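Side-chain contacts in Ulp1-like SUMO protease (Chaetomium thermophilum, PDB 6DG4), which probably removes SUMO from conjugated proteins as a cysteine protease of the C48 family, this chain being its C-terminal catalytic domain: residues A141-G146 with A167-L172; N121-D126 with A184-V189; G67-I72 with T208-L213. All blocks are in the same frame, centred on the assembly; numbering follows the deposited sequence.

How the contacts relate
Contacts 1 and 2 belong to one neighbourhood, with centres 7 Å apart. Contact 1 seats helix 163-177 on strand 137-144, and contact 2 joins the loop before strand 127-134 to the chain leaving that helix. They touch through Pro145, whose CB lies 3.2 Å from the backbone O of Phe122. Contact 3, between helices 62-80 and 202-215, lies near the centre of the folded chain, its own centre about 17 Å from that of contact 1 and 19 Å from that of contact 2. Contacts 1 and 3 meet lightly, where Arg144 NE lies 4.3 Å from Leu213 CD1. Helix 202-215 probably corresponds to the central helix that carries the nucleophilic cysteine in clan CA proteases.

Contact 1. Residues A141-G146 with A167-L172; sequences AVIRPG and AKLLEL
Strand 141-144 and helix 167-172 run at 40° to each other with their axes 10.0 Å apart, and the CA atoms of Ile143 and Leu169 make the nearest backbone approach. Ala141 and Ile143, two residues apart on the strand, present their side chains to the helix on the same face of the sheet. The methyl of Ala141 sits before the fork of Leu169, CB lying 3.7 Å from CD1 and 3.8 Å from CD2, so that both branches of the buried leucine touch it. The helix belongs to a beta-alpha-beta crossover: 163-177 links strand 149-153 to the parallel strand 187-188, and here it reaches past those two to the middle strand of the mixed sheet. Ile143 meets it with an extended CG1 branch (chi2 171°), which carries CD1 to two leucines about one turn apart on the helix. That methyl lies 4.3 Å from Leu169 CD2 and 4.2 Å from Leu172 CD2, a looser fit than at Ala141. Leu169 also rests on Val150 of the intervening strand, and Leu172 touches Phe96 of helix 96-103.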
loop_
_atom_site.group_PDB
_atom_site.type_symbol
_atom_site.label_atom_id
_atom_site.label_comp_id
_atom_site.label_asym_id
_atom_site.label_seq_id
_atom_site.Cartn_x
_atom_site.Cartn_y
_atom_site.Cartn_z
ATOM N N ALA A 141 -4.248 6.502 -1.575
ATOM C CA ALA A 141 -5.006 7.250 -0.585
ATOM C C ALA A 141 -4.762 6.615 0.777
ATOM O O ALA A 141 -4.671 5.391 0.900
ATOM C CB ALA A 141 -6.497 7.251 -0.919
ATOM N N VAL A 142 -4.642 7.458 1.795
ATOM C CA VAL A 142 -4.387 7.009 3.157
ATOM C C VAL A 142 -5.335 7.767 4.069
ATOM O O VAL A 142 -5.308 9.002 4.114
ATOM C CB VAL A 142 -2.928 7.246 3.584
ATOM C CG1 VAL A 142 -2.680 6.697 4.992
ATOM C CG2 VAL A 142 -1.969 6.613 2.591
ATOM N N ILE A 143 -6.173 7.039 4.784
ATOM C CA ILE A 143 -6.990 7.619 5.838
ATOM C C ILE A 143 -6.353 7.225 7.161
ATOM O O ILE A 143 -5.977 6.061 7.358
ATOM C CB ILE A 143 -8.447 7.141 5.744
ATOM C CG1 ILE A 143 -9.044 7.510 4.381
ATOM C CG2 ILE A 143 -9.273 7.745 6.875
ATOM C CD1 ILE A 143 -10.415 6.887 4.110
ATOM N N ARG A 144 -6.201 8.197 8.056
ATOM C CA ARG A 144 -5.603 7.973 9.373
ATOM C C ARG A 144 -6.654 8.351 10.405
ATOM O O ARG A 144 -6.722 9.511 10.845
ATOM C CB ARG A 144 -4.315 8.774 9.523
ATOM C CG ARG A 144 -3.277 8.437 8.456
ATOM C CD ARG A 144 -2.066 9.337 8.554
ATOM N NE ARG A 144 -1.051 8.779 9.432
ATOM C CZ ARG A 144 -0.032 9.460 9.940
ATOM N NH1 ARG A 144 0.077 10.763 9.719
ATOM N NH2 ARG A 144 0.867 8.829 10.686
ATOM N N PRO A 145 -7.517 7.411 10.803
ATOM C CA PRO A 145 -8.670 7.793 11.637
ATOM C C PRO A 145 -8.308 8.376 12.989
ATOM O O PRO A 145 -8.999 9.288 13.455
ATOM C CB PRO A 145 -9.456 6.479 11.757
ATOM C CG PRO A 145 -9.119 5.752 10.475
ATOM C CD PRO A 145 -7.647 6.029 10.301
ATOM N N GLY A 146 -7.266 7.872 13.650
ATOM C CA GLY A 146 -6.877 8.439 14.931
ATOM C C GLY A 146 -6.433 9.881 14.818
ATOM O O GLY A 146 -6.549 10.652 15.777
ATOM N N ALA A 167 -11.786 14.991 -1.456
ATOM C CA ALA A 167 -13.205 15.163 -1.168
ATOM C C ALA A 167 -13.933 13.823 -1.136
ATOM O O ALA A 167 -14.818 13.610 -0.297
ATOM C CB ALA A 167 -13.834 16.095 -2.199
ATOM N N LYS A 168 -13.586 12.911 -2.049
ATOM C CA LYS A 168 -14.218 11.595 -2.052
ATOM C C LYS A 168 -13.856 10.803 -0.804
ATOM O O LYS A 168 -14.689 10.064 -0.265
ATOM C CB LYS A 168 -13.830 10.835 -3.317
ATOM C CG LYS A 168 -14.535 11.384 -4.548
ATOM C CD LYS A 168 -14.123 10.668 -5.810
ATOM C CE LYS A 168 -14.777 11.307 -7.022
ATOM N NZ LYS A 168 -16.258 11.227 -6.964
ATOM N N LEU A 169 -12.620 10.943 -0.329
ATOM C CA LEU A 169 -12.237 10.278 0.908
ATOM C C LEU A 169 -13.044 10.805 2.090
ATOM O O LEU A 169 -13.481 10.026 2.945
ATOM C CB LEU A 169 -10.740 10.454 1.147
ATOM C CG LEU A 169 -9.813 9.811 0.112
ATOM C CD1 LEU A 169 -8.364 10.142 0.437
ATOM C CD2 LEU A 169 -10.028 8.309 0.034
ATOM N N LEU A 170 -13.235 12.124 2.176
ATOM C CA LEU A 170 -14.019 12.676 3.277
ATOM C C LEU A 170 -15.485 12.269 3.180
ATOM O O LEU A 170 -16.133 12.054 4.212
ATOM C CB LEU A 170 -13.876 14.196 3.323
ATOM C CG LEU A 170 -12.512 14.675 3.827
ATOM C CD1 LEU A 170 -12.298 16.143 3.500
ATOM C CD2 LEU A 170 -12.378 14.468 5.329
ATOM N N GLU A 171 -16.024 12.144 1.964
ATOM C CA GLU A 171 -17.386 11.635 1.816
ATOM C C GLU A 171 -17.491 10.209 2.345
ATOM O O GLU A 171 -18.473 9.852 3.008
ATOM C CB GLU A 171 -17.814 11.712 0.348
ATOM C CG GLU A 171 -18.022 13.141 -0.150
ATOM C CD GLU A 171 -18.165 13.246 -1.666
ATOM O OE1 GLU A 171 -17.999 12.225 -2.373
ATOM O OE2 GLU A 171 -18.439 14.367 -2.152
ATOM N N LEU A 172 -16.474 9.387 2.079
ATOM C CA LEU A 172 -16.459 8.020 2.587
ATOM C C LEU A 172 -16.420 8.003 4.109
ATOM O O LEU A 172 -17.154 7.244 4.753
ATOM C CB LEU A 172 -15.253 7.276 2.007
ATOM C CG LEU A 172 -14.997 5.859 2.520
ATOM C CD1 LEU A 172 -16.142 4.931 2.148
ATOM C CD2 LEU A 172 -13.684 5.339 1.957
#

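Contact 2. Residues N121-D126 with A184-V189; sequences NFLDID and AEWQAV
Phe122 sends its ring out with CG opposite the backbone N (chi1 -172°), while Trp186 has CG opposite its carbonyl carbon (chi1 -80°), and the two aromatic side chains reach each other from opposite directions across a wide gap between the backbones. Their nearest CA atoms, those of Leu123 and Trp186, are 11.9 Å apart, a distance that the side chains of the two segments span. The far corner of the indole, on its six-membered ring, does the touching. Phe122 CE2 lies 3.8 Å from Trp186 CH2 and 4.0 Å from Trp186 CZ2. Both indole atoms stand at the edge of the phenylalanine ring, close to its plane, so the phenylalanine meets the indole with its edge. Leu123 adds a second, lighter contact: CD1 continues the chain anti to CA (chi2 179°), while the other methyl, CD2, lies 4.3 Å from Trp186 CZ2.

Residues 121-125 curl into a compact turn, from which Phe122 and Leu123 both reach the indole. The amide of Asp124 bonds to Asn121 O at 2.9 Å, and that of Ile125 to Phe122 O at 3.1 Å. The side chain of Asn121 ties this turn to the earlier part of the same loop, accepting a bond from Arg118 N and donating one to Asn116 O.

Contact 2 thus joins the loop leading into strand 127-134 to the chain just ahead of edge strand 187-188, beside the C-terminal end of helix 163-177. Phe122 packs on Val176 and Leu177 near the end of that helix, and Trp186 on its Val173, so the helix borders both rings.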
loop_
_atom_site.group_PDB
_atom_site.type_symbol
_atom_site.label_atom_id
_atom_site.label_comp_id
_atom_site.label_asym_id
_atom_site.label_seq_id
_atom_site.Cartn_x
_atom_site.Cartn_y
_atom_site.Cartn_z
ATOM N N ASN A 121 -15.480 0.357 14.940
ATOM C CA ASN A 121 -14.036 0.307 15.123
ATOM C C ASN A 121 -13.282 1.336 14.291
ATOM O O ASN A 121 -12.050 1.383 14.362
ATOM C CB ASN A 121 -13.495 -1.098 14.819
ATOM C CG ASN A 121 -13.517 -1.426 13.340
ATOM O OD1 ASN A 121 -14.565 -1.372 12.706
ATOM N ND2 ASN A 121 -12.356 -1.769 12.782
ATOM N N PHE A 122 -13.987 2.173 13.527
ATOM C CA PHE A 122 -13.327 3.058 12.570
ATOM C C PHE A 122 -12.231 3.898 13.219
ATOM O O PHE A 122 -11.096 3.939 12.732
ATOM C CB PHE A 122 -14.365 3.951 11.887
ATOM C CG PHE A 122 -13.804 4.759 10.761
ATOM C CD1 PHE A 122 -13.643 4.197 9.511
ATOM C CD2 PHE A 122 -13.430 6.081 10.949
ATOM C CE1 PHE A 122 -13.122 4.928 8.470
ATOM C CE2 PHE A 122 -12.909 6.817 9.911
ATOM C CZ PHE A 122 -12.751 6.235 8.667
ATOM N N LEU A 123 -12.555 4.596 14.307
ATOM C CA LEU A 123 -11.573 5.466 14.947
ATOM C C LEU A 123 -10.454 4.696 15.637
ATOM O O LEU A 123 -9.437 5.304 15.983
ATOM C CB LEU A 123 -12.264 6.413 15.933
ATOM C CG LEU A 123 -13.270 7.383 15.317
ATOM C CD1 LEU A 123 -13.897 8.243 16.401
ATOM C CD2 LEU A 123 -12.615 8.261 14.272
ATOM N N ASP A 124 -10.612 3.387 15.837
ATOM C CA ASP A 124 -9.566 2.545 16.403
ATOM C C ASP A 124 -8.538 2.126 15.361
ATOM O O ASP A 124 -7.457 1.660 15.726
ATOM C CB ASP A 124 -10.218 1.301 17.029
ATOM C CG ASP A 124 -9.207 0.326 17.623
ATOM O OD1 ASP A 124 -8.536 0.691 18.610
ATOM O OD2 ASP A 124 -9.106 -0.820 17.124
ATOM N N ILE A 125 -8.840 2.275 14.080
ATOM C CA ILE A 125 -7.875 1.972 13.030
ATOM C C ILE A 125 -6.853 3.099 12.973
ATOM O O ILE A 125 -7.217 4.278 13.046
ATOM C CB ILE A 125 -8.606 1.831 11.683
ATOM C CG1 ILE A 125 -9.680 0.741 11.752
ATOM C CG2 ILE A 125 -7.619 1.541 10.563
ATOM C CD1 ILE A 125 -10.602 0.718 10.532
ATOM N N ASP A 126 -5.571 2.749 12.814
ATOM C CA ASP A 126 -4.539 3.758 12.602
ATOM C C ASP A 126 -4.385 4.158 11.134
ATOM O O ASP A 126 -4.195 5.342 10.835
ATOM C CB ASP A 126 -3.172 3.256 13.074
ATOM C CG ASP A 126 -3.064 3.142 14.581
ATOM O OD1 ASP A 126 -3.842 3.781 15.319
ATOM O OD2 ASP A 126 -2.167 2.404 15.029
ATOM N N ALA A 184 -15.509 19.541 10.981
ATOM C CA ALA A 184 -14.448 20.530 11.131
ATOM C C ALA A 184 -13.202 19.958 11.794
ATOM O O ALA A 184 -12.131 20.562 11.688
ATOM C CB ALA A 184 -14.954 21.738 11.923
ATOM N N GLU A 185 -13.316 18.825 12.483
ATOM C CA GLU A 185 -12.161 18.202 13.119
ATOM C C GLU A 185 -11.413 17.259 12.188
ATOM O O GLU A 185 -10.335 16.787 12.555
ATOM C CB GLU A 185 -12.576 17.517 14.433
ATOM C CG GLU A 185 -12.832 18.548 15.546
ATOM C CD GLU A 185 -13.425 17.992 16.835
ATOM O OE1 GLU A 185 -12.860 17.045 17.424
ATOM O OE2 GLU A 185 -14.451 18.548 17.283
ATOM N N TRP A 186 -11.937 17.007 10.991
ATOM C CA TRP A 186 -11.247 16.264 9.948
ATOM C C TRP A 186 -10.569 17.232 8.988
ATOM O O TRP A 186 -11.029 18.358 8.783
ATOM C CB TRP A 186 -12.237 15.384 9.171
ATOM C CG TRP A 186 -12.568 14.122 9.903
ATOM C CD1 TRP A 186 -13.483 13.967 10.906
ATOM C CD2 TRP A 186 -11.954 12.843 9.719
ATOM N NE1 TRP A 186 -13.486 12.664 11.348
ATOM C CE2 TRP A 186 -12.549 11.957 10.639
ATOM C CE3 TRP A 186 -10.964 12.359 8.858
ATOM C CZ2 TRP A 186 -12.181 10.617 10.721
ATOM C CZ3 TRP A 186 -10.605 11.033 8.940
ATOM C CH2 TRP A 186 -11.203 10.177 9.869
ATOM N N GLN A 187 -9.459 16.790 8.405
ATOM C CA GLN A 187 -8.811 17.591 7.383
ATOM C C GLN A 187 -8.074 16.702 6.399
ATOM O O GLN A 187 -7.695 15.567 6.701
ATOM C CB GLN A 187 -7.824 18.607 7.957
ATOM C CG GLN A 187 -6.697 18.012 8.739
ATOM C CD GLN A 187 -5.960 19.066 9.541
ATOM O OE1 GLN A 187 -5.211 19.874 8.988
ATOM N NE2 GLN A 187 -6.181 19.076 10.851
ATOM N N ALA A 188 -7.889 17.244 5.206
ATOM C CA ALA A 188 -7.025 16.645 4.208
ATOM C C ALA A 188 -5.618 17.187 4.422
ATOM O O ALA A 188 -5.430 18.396 4.588
ATOM C CB ALA A 188 -7.524 16.989 2.807
ATOM N N VAL A 189 -4.640 16.288 4.447
ATOM C CA VAL A 189 -3.249 16.640 4.700
ATOM C C VAL A 189 -2.407 16.090 3.560
ATOM O O VAL A 189 -2.535 14.915 3.199
ATOM C CB VAL A 189 -2.754 16.063 6.040
ATOM C CG1 VAL A 189 -1.247 16.251 6.189
ATOM C CG2 VAL A 189 -3.505 16.703 7.204
#

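Contact 3. Residues G67-I72 with T208-L213; sequences GAIFYI and TNAICL
Ile72 reaches across to Ala210 and Ile211 where helices 67-72 and 208-213 lie side by side, running in the same direction with only 6° between their axes and 9.8 Å separating them. The CA atoms of Ile72 and Ile211 come as near as 6.2 Å. At CB the side chain of Ile72 divides into two branches that reach different parts of the opposite helix. The short one, CG2, stands against the backbone, 3.9 Å from the carbonyl oxygen of Ala210 and a little farther from Ile211 CA. The longer one leaves CB opposite the carbonyl carbon (chi1 -59°), and its CG1 passes 3.9 Å from Ile211 CG1. At the tip, CD1 pushes into the angle between two residues: it is 3.6 Å from Ala210 CB, and equally 3.5 Å from the CG1 and from the backbone N of Ile211.

The side chains of Ile72 and Ile211 meet at about a right angle, and the CD1 to CG1 approach is tighter than ordinary carbon contact. Ala210, small and turned toward helix 67-72, leaves the isoleucine tip able to come up against the helix backbone. One turn earlier, Ile69 touches the same alanine more lightly, its CG1 4.2 Å from Ala210 CB. Ile69 also packs on Leu129 and Pro131 of strand 127-134, linking the helix pair to the sheet. Helix 202-215 probably corresponds to the central helix of the papain-like fold of clan CA, with helix 62-80 packed beside it.

Every touching side chain is aliphatic and buried. The association of the two helices here therefore rests on dispersion and the hydrophobic effect, closest where Ile72 CD1 fits against Ala210 and Ile211.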
loop_
_atom_site.group_PDB
_atom_site.type_symbol
_atom_site.label_atom_id
_atom_site.label_comp_id
_atom_site.label_asym_id
_atom_site.label_seq_id
_atom_site.Cartn_x
_atom_site.Cartn_y
_atom_site.Cartn_z
ATOM N N GLY A 67 -1.157 -7.450 -3.463
ATOM C CA GLY A 67 -0.476 -8.425 -2.629
ATOM C C GLY A 67 0.498 -7.772 -1.671
ATOM O O GLY A 67 0.515 -8.070 -0.473
ATOM N N ALA A 68 1.318 -6.857 -2.187
ATOM C CA ALA A 68 2.309 -6.202 -1.345
ATOM C C ALA A 68 1.649 -5.368 -0.260
ATOM O O ALA A 68 2.069 -5.403 0.902
ATOM C CB ALA A 68 3.212 -5.322 -2.203
ATOM N N ILE A 69 0.615 -4.608 -0.617
ATOM C CA ILE A 69 -0.010 -3.716 0.353
ATOM C C ILE A 69 -0.742 -4.508 1.431
ATOM O O ILE A 69 -0.722 -4.128 2.608
ATOM C CB ILE A 69 -0.888 -2.678 -0.369
ATOM C CG1 ILE A 69 0.022 -1.752 -1.191
ATOM C CG2 ILE A 69 -1.689 -1.884 0.618
ATOM C CD1 ILE A 69 -0.696 -0.819 -2.139
ATOM N N PHE A 70 -1.372 -5.631 1.069
ATOM C CA PHE A 70 -1.979 -6.485 2.088
ATOM C C PHE A 70 -0.930 -6.993 3.076
ATOM O O PHE A 70 -1.203 -7.103 4.276
ATOM C CB PHE A 70 -2.725 -7.653 1.434
ATOM C CG PHE A 70 -4.177 -7.361 1.132
ATOM C CD1 PHE A 70 -4.561 -6.183 0.509
ATOM C CD2 PHE A 70 -5.155 -8.280 1.458
ATOM C CE1 PHE A 70 -5.902 -5.917 0.244
ATOM C CE2 PHE A 70 -6.483 -8.025 1.193
ATOM C CZ PHE A 70 -6.856 -6.844 0.575
ATOM N N TYR A 71 0.281 -7.294 2.595
ATOM C CA TYR A 71 1.339 -7.735 3.500
ATOM C C TYR A 71 1.797 -6.620 4.438
ATOM O O TYR A 71 2.181 -6.907 5.577
ATOM C CB TYR A 71 2.533 -8.299 2.724
ATOM C CG TYR A 71 2.374 -9.736 2.249
ATOM C CD1 TYR A 71 1.877 -10.720 3.090
ATOM C CD2 TYR A 71 2.741 -10.110 0.965
ATOM C CE1 TYR A 71 1.740 -12.024 2.673
ATOM C CE2 TYR A 71 2.605 -11.427 0.534
ATOM C CZ TYR A 71 2.101 -12.378 1.397
ATOM O OH TYR A 71 1.957 -13.686 0.982
ATOM N N ILE A 72 1.778 -5.357 3.984
ATOM C CA ILE A 72 2.086 -4.238 4.875
ATOM C C ILE A 72 1.101 -4.221 6.032
ATOM O O ILE A 72 1.481 -4.150 7.208
ATOM C CB ILE A 72 2.038 -2.902 4.110
ATOM C CG1 ILE A 72 3.031 -2.884 2.951
ATOM C CG2 ILE A 72 2.310 -1.732 5.056
ATOM C CD1 ILE A 72 2.862 -1.681 2.036
ATOM N N THR A 208 5.748 1.695 -1.941
ATOM C CA THR A 208 6.769 2.182 -1.019
ATOM C C THR A 208 6.201 3.257 -0.104
ATOM O O THR A 208 6.516 3.291 1.092
ATOM C CB THR A 208 7.985 2.676 -1.805
ATOM O OG1 THR A 208 8.473 1.620 -2.644
ATOM C CG2 THR A 208 9.106 3.088 -0.867
ATOM N N ASN A 209 5.355 4.139 -0.646
ATOM C CA ASN A 209 4.682 5.125 0.189
ATOM C C ASN A 209 3.765 4.453 1.199
ATOM O O ASN A 209 3.611 4.936 2.327
ATOM C CB ASN A 209 3.911 6.121 -0.676
ATOM C CG ASN A 209 4.829 7.098 -1.374
ATOM O OD1 ASN A 209 5.946 7.345 -0.923
ATOM N ND2 ASN A 209 4.370 7.653 -2.482
ATOM N N ALA A 210 3.136 3.341 0.810
ATOM C CA ALA A 210 2.294 2.600 1.742
ATOM C C ALA A 210 3.118 1.998 2.876
ATOM O O ALA A 210 2.690 2.024 4.036
ATOM C CB ALA A 210 1.500 1.526 0.997
ATOM N N ILE A 211 4.306 1.459 2.568
ATOM C CA ILE A 211 5.182 0.966 3.627
ATOM C C ILE A 211 5.492 2.093 4.599
ATOM O O ILE A 211 5.376 1.943 5.820
ATOM C CB ILE A 211 6.483 0.383 3.046
ATOM C CG1 ILE A 211 6.229 -0.861 2.194
ATOM C CG2 ILE A 211 7.456 0.060 4.185
ATOM C CD1 ILE A 211 7.472 -1.353 1.459
ATOM N N CYS A 212 5.895 3.246 4.065
ATOM C CA CYS A 212 6.279 4.363 4.918
ATOM C C CYS A 212 5.112 4.834 5.780
ATOM O O CYS A 212 5.238 4.947 7.004
ATOM C CB CYS A 212 6.829 5.502 4.060
ATOM S SG CYS A 212 8.453 5.140 3.324
ATOM N N LEU A 213 3.965 5.121 5.170
ATOM C CA LEU A 213 2.855 5.649 5.958
ATOM C C LEU A 213 2.387 4.642 7.007
ATOM O O LEU A 213 2.090 5.024 8.144
ATOM C CB LEU A 213 1.714 6.103 5.052
ATOM C CG LEU A 213 1.745 7.585 4.675
ATOM C CD1 LEU A 213 1.306 8.446 5.858
ATOM C CD2 LEU A 213 3.127 8.005 4.186
#